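Endonuclease V (Homo sapiens, PDB 6OZE) probably cleaves inosine-containing RNA as a metal-dependent endoribonuclease of the RNase H-like superfamily. Local coordinates at residues A[9-21]-A[124-137]. The protein carries 4 engineered substitutions. Numbering follows the deposited sequence. Where two conformers were deposited one is given.
Sequences WKREQARLKAHVV and HHRGFGVASHLGVL. Engineered in segment 124-137: S132 (natural residue Cys).
The ring of F128 is the bump on which helix 9-17 rests, outside the mixed sheet of this RNase H-like fold, where the turn 124-127 leads into helix 130-137. F128 points its CB toward helix 9-17 and, with CG anti to the backbone N (chi1 -161°), its ring fills a hollow walled by Q13, L16, K17 and V20. Over one face lie Q13 O and K17 N; the backbone N of H133 covers the opposite face. L16 CB packs 3.4 Å from F128 CZ, and V20 CG2 meets the ring edge at CE1 (3.5 Å). Without the ring, as with an alanine here, L16 CB and V20 CG2 are likely to lose the surface they pack on, leaving a gap beneath helix 9-17. Farther along, L16, a branched apolar residue buried here, sets CD1 3.5 Å from H133 NE2, while branched V136 presses CG2 against V20 CG2 (3.6 Å). The axes of helices 9-17 and 130-137 cross at 61°. Q13, long and amide-ended, serves polar neighbours: NE2 bonds G86 O and a water shared with F128 O and H133 ND1, whereas OE1 accepts a weak bond from NH1 of the poorly ordered R126. G127 has positive phi (63°), which favours glycine, and a CB there would clash with K17. Extended alongside the phenyl, K17 reaches the turn, where NZ donates to R126 O (3.0 Å) from above the carbonyl plane.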
loop_
_atom_site.group_PDB
_atom_site.type_symbol
_atom_site.label_atom_id
_atom_site.label_comp_id
_atom_site.label_asym_id
_atom_site.label_seq_id
_atom_site.Cartn_x
_atom_site.Cartn_y
_atom_site.Cartn_z
ATOM N N TRP A 9 -19.891 -6.693 -5.633
ATOM C CA TRP A 9 -18.530 -6.315 -5.255
ATOM C C TRP A 9 -17.583 -7.502 -5.370
ATOM O O TRP A 9 -16.465 -7.374 -5.887
ATOM C CB TRP A 9 -18.519 -5.786 -3.821
ATOM C CG TRP A 9 -18.760 -4.321 -3.691
ATOM C CD1 TRP A 9 -18.922 -3.417 -4.700
ATOM C CD2 TRP A 9 -18.857 -3.585 -2.469
ATOM N NE1 TRP A 9 -19.115 -2.159 -4.178
ATOM C CE2 TRP A 9 -19.074 -2.235 -2.810
ATOM C CE3 TRP A 9 -18.763 -3.934 -1.119
ATOM C CZ2 TRP A 9 -19.215 -1.237 -1.848
ATOM C CZ3 TRP A 9 -18.898 -2.938 -0.166
ATOM C CH2 TRP A 9 -19.127 -1.611 -0.534
ATOM N N LYS A 10 -18.006 -8.666 -4.866
ATOM C CA LYS A 10 -17.188 -9.868 -4.995
ATOM C C LYS A 10 -16.903 -10.179 -6.454
ATOM O O LYS A 10 -15.777 -10.539 -6.819
ATOM C CB LYS A 10 -17.896 -11.053 -4.342
ATOM C CG LYS A 10 -17.841 -11.064 -2.827
ATOM C CD LYS A 10 -18.658 -12.232 -2.284
ATOM C CE LYS A 10 -18.854 -12.134 -0.781
ATOM N NZ LYS A 10 -19.744 -13.228 -0.296
ATOM N N ARG A 11 -17.918 -10.052 -7.305
ATOM C CA ARG A 11 -17.728 -10.342 -8.718
ATOM C C ARG A 11 -16.767 -9.343 -9.359
ATOM O O ARG A 11 -15.971 -9.707 -10.233
ATOM C CB ARG A 11 -19.086 -10.328 -9.418
ATOM C CG ARG A 11 -19.102 -11.120 -10.686
ATOM C CD ARG A 11 -19.530 -10.259 -11.837
ATOM N NE ARG A 11 -20.939 -10.429 -12.149
ATOM C CZ ARG A 11 -21.489 -10.047 -13.294
ATOM N NH1 ARG A 11 -20.743 -9.475 -14.229
ATOM N NH2 ARG A 11 -22.780 -10.242 -13.503
ATOM N N GLU A 12 -16.822 -8.078 -8.938
ATOM C CA GLU A 12 -15.906 -7.085 -9.483
ATOM C C GLU A 12 -14.478 -7.318 -8.989
ATOM O O GLU A 12 -13.515 -7.122 -9.740
ATOM C CB GLU A 12 -16.407 -5.678 -9.132
ATOM C CG GLU A 12 -15.502 -4.524 -9.556
ATOM C CD GLU A 12 -15.413 -4.330 -11.066
ATOM O OE1 GLU A 12 -15.963 -5.160 -11.820
ATOM O OE2 GLU A 12 -14.772 -3.340 -11.490
ATOM N N GLN A 13 -14.315 -7.733 -7.728
ATOM C CA GLN A 13 -12.984 -8.116 -7.271
ATOM C C GLN A 13 -12.435 -9.253 -8.115
ATOM O O GLN A 13 -11.274 -9.220 -8.532
ATOM C CB GLN A 13 -13.030 -8.535 -5.804
ATOM C CG GLN A 13 -13.181 -7.371 -4.855
ATOM C CD GLN A 13 -13.233 -7.825 -3.409
ATOM O OE1 GLN A 13 -13.810 -8.865 -3.101
ATOM N NE2 GLN A 13 -12.638 -7.039 -2.518
ATOM N N ALA A 14 -13.270 -10.256 -8.408
ATOM C CA ALA A 14 -12.827 -11.379 -9.229
ATOM C C ALA A 14 -12.470 -10.919 -10.636
ATOM O O ALA A 14 -11.460 -11.354 -11.202
ATOM C CB ALA A 14 -13.903 -12.468 -9.270
ATOM N N ARG A 15 -13.278 -10.020 -11.211
ATOM C CA ARG A 15 -12.981 -9.514 -12.550
ATOM C C ARG A 15 -11.621 -8.843 -12.583
ATOM O O ARG A 15 -10.819 -9.073 -13.496
ATOM C CB ARG A 15 -14.053 -8.502 -12.977
ATOM C CG ARG A 15 -13.835 -7.937 -14.392
ATOM C CD ARG A 15 -14.936 -6.941 -14.802
ATOM N NE ARG A 15 -14.737 -5.609 -14.211
ATOM C CZ ARG A 15 -14.244 -4.561 -14.875
ATOM N NH1 ARG A 15 -13.870 -4.684 -16.143
ATOM N NH2 ARG A 15 -14.144 -3.377 -14.280
ATOM N N LEU A 16 -11.364 -7.985 -11.608
ATOM C CA LEU A 16 -10.137 -7.204 -11.610
ATOM C C LEU A 16 -8.931 -8.041 -11.198
ATOM O O LEU A 16 -7.830 -7.837 -11.724
ATOM C CB LEU A 16 -10.293 -5.994 -10.688
ATOM C CG LEU A 16 -11.374 -5.003 -11.134
ATOM C CD1 LEU A 16 -11.411 -3.849 -10.151
ATOM C CD2 LEU A 16 -11.082 -4.509 -12.533
ATOM N N LYS A 17 -9.120 -8.993 -10.274
ATOM C CA LYS A 17 -8.005 -9.830 -9.823
ATOM C C LYS A 17 -7.395 -10.619 -10.972
ATOM O O LYS A 17 -6.196 -10.937 -10.946
ATOM C CB LYS A 17 -8.480 -10.789 -8.730
ATOM C CG LYS A 17 -7.394 -11.690 -8.134
ATOM C CD LYS A 17 -7.994 -12.620 -7.091
ATOM C CE LYS A 17 -6.925 -13.460 -6.408
ATOM N NZ LYS A 17 -7.521 -14.358 -5.374
ATOM N N ALA A 18 -8.203 -10.960 -11.978
ATOM C CA ALA A 18 -7.695 -11.685 -13.133
ATOM C C ALA A 18 -6.683 -10.868 -13.926
ATOM O O ALA A 18 -5.956 -11.437 -14.747
ATOM C CB ALA A 18 -8.849 -12.130 -14.031
ATOM N N HIS A 19 -6.619 -9.556 -13.696
ATOM C CA HIS A 19 -5.681 -8.674 -14.378
ATOM C C HIS A 19 -4.424 -8.383 -13.570
ATOM O O HIS A 19 -3.548 -7.675 -14.073
ATOM C CB HIS A 19 -6.353 -7.355 -14.769
ATOM C CG HIS A 19 -7.384 -7.507 -15.842
ATOM N ND1 HIS A 19 -8.698 -7.825 -15.572
ATOM C CD2 HIS A 19 -7.285 -7.415 -17.188
ATOM C CE1 HIS A 19 -9.370 -7.900 -16.707
ATOM N NE2 HIS A 19 -8.537 -7.655 -17.702
ATOM N N VAL A 20 -4.324 -8.889 -12.338
ATOM C CA VAL A 20 -3.123 -8.672 -11.530
ATOM C C VAL A 20 -1.930 -9.372 -12.172
ATOM O O VAL A 20 -2.021 -10.527 -12.607
ATOM C CB VAL A 20 -3.335 -9.156 -10.084
ATOM C CG1 VAL A 20 -2.031 -9.051 -9.290
ATOM C CG2 VAL A 20 -4.404 -8.358 -9.397
ATOM N N VAL A 21 -0.805 -8.670 -12.235
ATOM C CA VAL A 21 0.451 -9.202 -12.758
ATOM C C VAL A 21 1.402 -9.313 -11.575
ATOM O O VAL A 21 1.803 -8.298 -11.005
ATOM C CB VAL A 21 1.028 -8.280 -13.841
ATOM C CG1 VAL A 21 2.430 -8.723 -14.246
ATOM C CG2 VAL A 21 0.100 -8.219 -15.045
ATOM N N HIS A 124 -4.738 -10.698 1.602
ATOM C CA HIS A 124 -6.056 -10.101 1.760
ATOM C C HIS A 124 -7.089 -11.218 1.756
ATOM O O HIS A 124 -6.838 -12.314 1.250
ATOM C CB HIS A 124 -6.306 -9.103 0.626
ATOM C CG HIS A 124 -7.646 -8.436 0.672
ATOM N ND1 HIS A 124 -8.712 -8.867 -0.082
ATOM C CD2 HIS A 124 -8.081 -7.355 1.362
ATOM C CE1 HIS A 124 -9.755 -8.086 0.146
ATOM N NE2 HIS A 124 -9.399 -7.163 1.020
ATOM N N HIS A 125 -8.268 -10.907 2.313
ATOM C CA HIS A 125 -9.347 -11.887 2.437
ATOM C C HIS A 125 -9.605 -12.615 1.125
ATOM O O HIS A 125 -9.879 -13.821 1.115
ATOM C CB HIS A 125 -10.641 -11.182 2.859
ATOM C CG HIS A 125 -10.514 -10.332 4.085
ATOM N ND1 HIS A 125 -9.709 -9.215 4.138
ATOM C CD2 HIS A 125 -11.115 -10.420 5.294
ATOM C CE1 HIS A 125 -9.806 -8.661 5.333
ATOM N NE2 HIS A 125 -10.654 -9.372 6.053
ATOM N N ARG A 126 -9.538 -11.892 0.005
ATOM C CA ARG A 126 -9.862 -12.441 -1.304
ATOM C C ARG A 126 -8.679 -12.380 -2.263
ATOM O O ARG A 126 -8.866 -12.477 -3.480
ATOM C CB ARG A 126 -11.080 -11.714 -1.881
ATOM C CG ARG A 126 -11.905 -12.518 -2.877
ATOM C CD ARG A 126 -13.308 -11.940 -3.026
ATOM N NE ARG A 126 -14.195 -12.393 -1.959
ATOM C CZ ARG A 126 -14.408 -11.741 -0.820
ATOM N NH1 ARG A 126 -13.804 -10.585 -0.583
ATOM N NH2 ARG A 126 -15.235 -12.251 0.085
ATOM N N GLY A 127 -7.459 -12.240 -1.741
ATOM C CA GLY A 127 -6.315 -12.047 -2.609
ATOM C C GLY A 127 -6.363 -10.774 -3.422
ATOM O O GLY A 127 -5.696 -10.684 -4.458
ATOM N N PHE A 128 -7.115 -9.766 -2.969
ATOM C CA PHE A 128 -7.300 -8.556 -3.778
ATOM C C PHE A 128 -7.582 -7.337 -2.895
ATOM O O PHE A 128 -8.688 -6.778 -2.850
ATOM C CB PHE A 128 -8.394 -8.753 -4.830
ATOM C CG PHE A 128 -8.322 -7.763 -5.952
ATOM C CD1 PHE A 128 -7.233 -7.766 -6.815
ATOM C CD2 PHE A 128 -9.326 -6.829 -6.143
ATOM C CE1 PHE A 128 -7.141 -6.847 -7.847
ATOM C CE2 PHE A 128 -9.233 -5.910 -7.174
ATOM C CZ PHE A 128 -8.152 -5.929 -8.031
ATOM N N GLY A 129 -6.552 -6.864 -2.199
ATOM C CA GLY A 129 -6.680 -5.710 -1.340
ATOM C C GLY A 129 -6.483 -4.396 -2.084
ATOM O O GLY A 129 -6.291 -4.352 -3.300
ATOM N N VAL A 130 -6.494 -3.312 -1.304
ATOM C CA VAL A 130 -6.448 -1.957 -1.856
ATOM C C VAL A 130 -5.266 -1.768 -2.799
ATOM O O VAL A 130 -5.383 -1.114 -3.842
ATOM C CB VAL A 130 -6.474 -0.910 -0.724
ATOM C CG1 VAL A 130 -5.312 -1.143 0.245
ATOM C CG2 VAL A 130 -6.447 0.511 -1.284
ATOM N N ALA A 131 -4.098 -2.307 -2.443
ATOM C CA ALA A 131 -2.928 -2.082 -3.285
ATOM C C ALA A 131 -3.081 -2.759 -4.646
ATOM O O ALA A 131 -2.631 -2.222 -5.665
ATOM C CB ALA A 131 -1.661 -2.569 -2.567
ATOM N N SER A 132 -3.696 -3.940 -4.683
ATOM C CA SER A 132 -3.919 -4.625 -5.952
ATOM C C SER A 132 -5.023 -3.948 -6.745
ATOM O O SER A 132 -4.937 -3.827 -7.975
ATOM C CB SER A 132 -4.330 -6.068 -5.692
ATOM O OG SER A 132 -3.218 -6.787 -5.189
ATOM N N HIS A 133 -6.077 -3.532 -6.047
ATOM C CA HIS A 133 -7.222 -2.903 -6.686
ATOM C C HIS A 133 -6.808 -1.571 -7.302
ATOM O O HIS A 133 -7.140 -1.280 -8.461
ATOM C CB HIS A 133 -8.291 -2.718 -5.608
ATOM C CG HIS A 133 -9.695 -2.565 -6.119
ATOM N ND1 HIS A 133 -10.759 -3.175 -5.494
ATOM C CD2 HIS A 133 -10.211 -1.879 -7.165
ATOM C CE1 HIS A 133 -11.880 -2.862 -6.127
ATOM N NE2 HIS A 133 -11.570 -2.090 -7.155
ATOM N N LEU A 134 -6.049 -0.763 -6.552
ATOM C CA LEU A 134 -5.536 0.486 -7.101
ATOM C C LEU A 134 -4.530 0.219 -8.215
ATOM O O LEU A 134 -4.524 0.919 -9.235
ATOM C CB LEU A 134 -4.908 1.322 -5.980
ATOM C CG LEU A 134 -4.351 2.685 -6.384
ATOM C CD1 LEU A 134 -5.478 3.632 -6.846
ATOM C CD2 LEU A 134 -3.596 3.284 -5.213
ATOM N N GLY A 135 -3.662 -0.790 -8.041
ATOM C CA GLY A 135 -2.669 -1.078 -9.067
ATOM C C GLY A 135 -3.278 -1.463 -10.403
ATOM O O GLY A 135 -2.852 -0.986 -11.459
ATOM N N VAL A 136 -4.273 -2.351 -10.392
ATOM C CA VAL A 136 -4.876 -2.797 -11.649
ATOM C C VAL A 136 -5.568 -1.636 -12.356
ATOM O O VAL A 136 -5.507 -1.506 -13.583
ATOM C CB VAL A 136 -5.833 -3.981 -11.398
ATOM C CG1 VAL A 136 -6.763 -4.195 -12.581
ATOM C CG2 VAL A 136 -5.040 -5.259 -11.115
ATOM N N LEU A 137 -6.254 -0.780 -11.585
ATOM C CA LEU A 137 -7.019 0.303 -12.194
ATOM C C LEU A 137 -6.128 1.442 -12.681
ATOM O O LEU A 137 -6.426 2.043 -13.716
ATOM C CB LEU A 137 -8.084 0.799 -11.217
ATOM C CG LEU A 137 -9.269 -0.150 -11.009
ATOM C CD1 LEU A 137 -10.186 0.404 -9.932
ATOM C CD2 LEU A 137 -10.050 -0.365 -12.304
HETATM O O HOH W 1 -10.663 -5.082 -3.401
#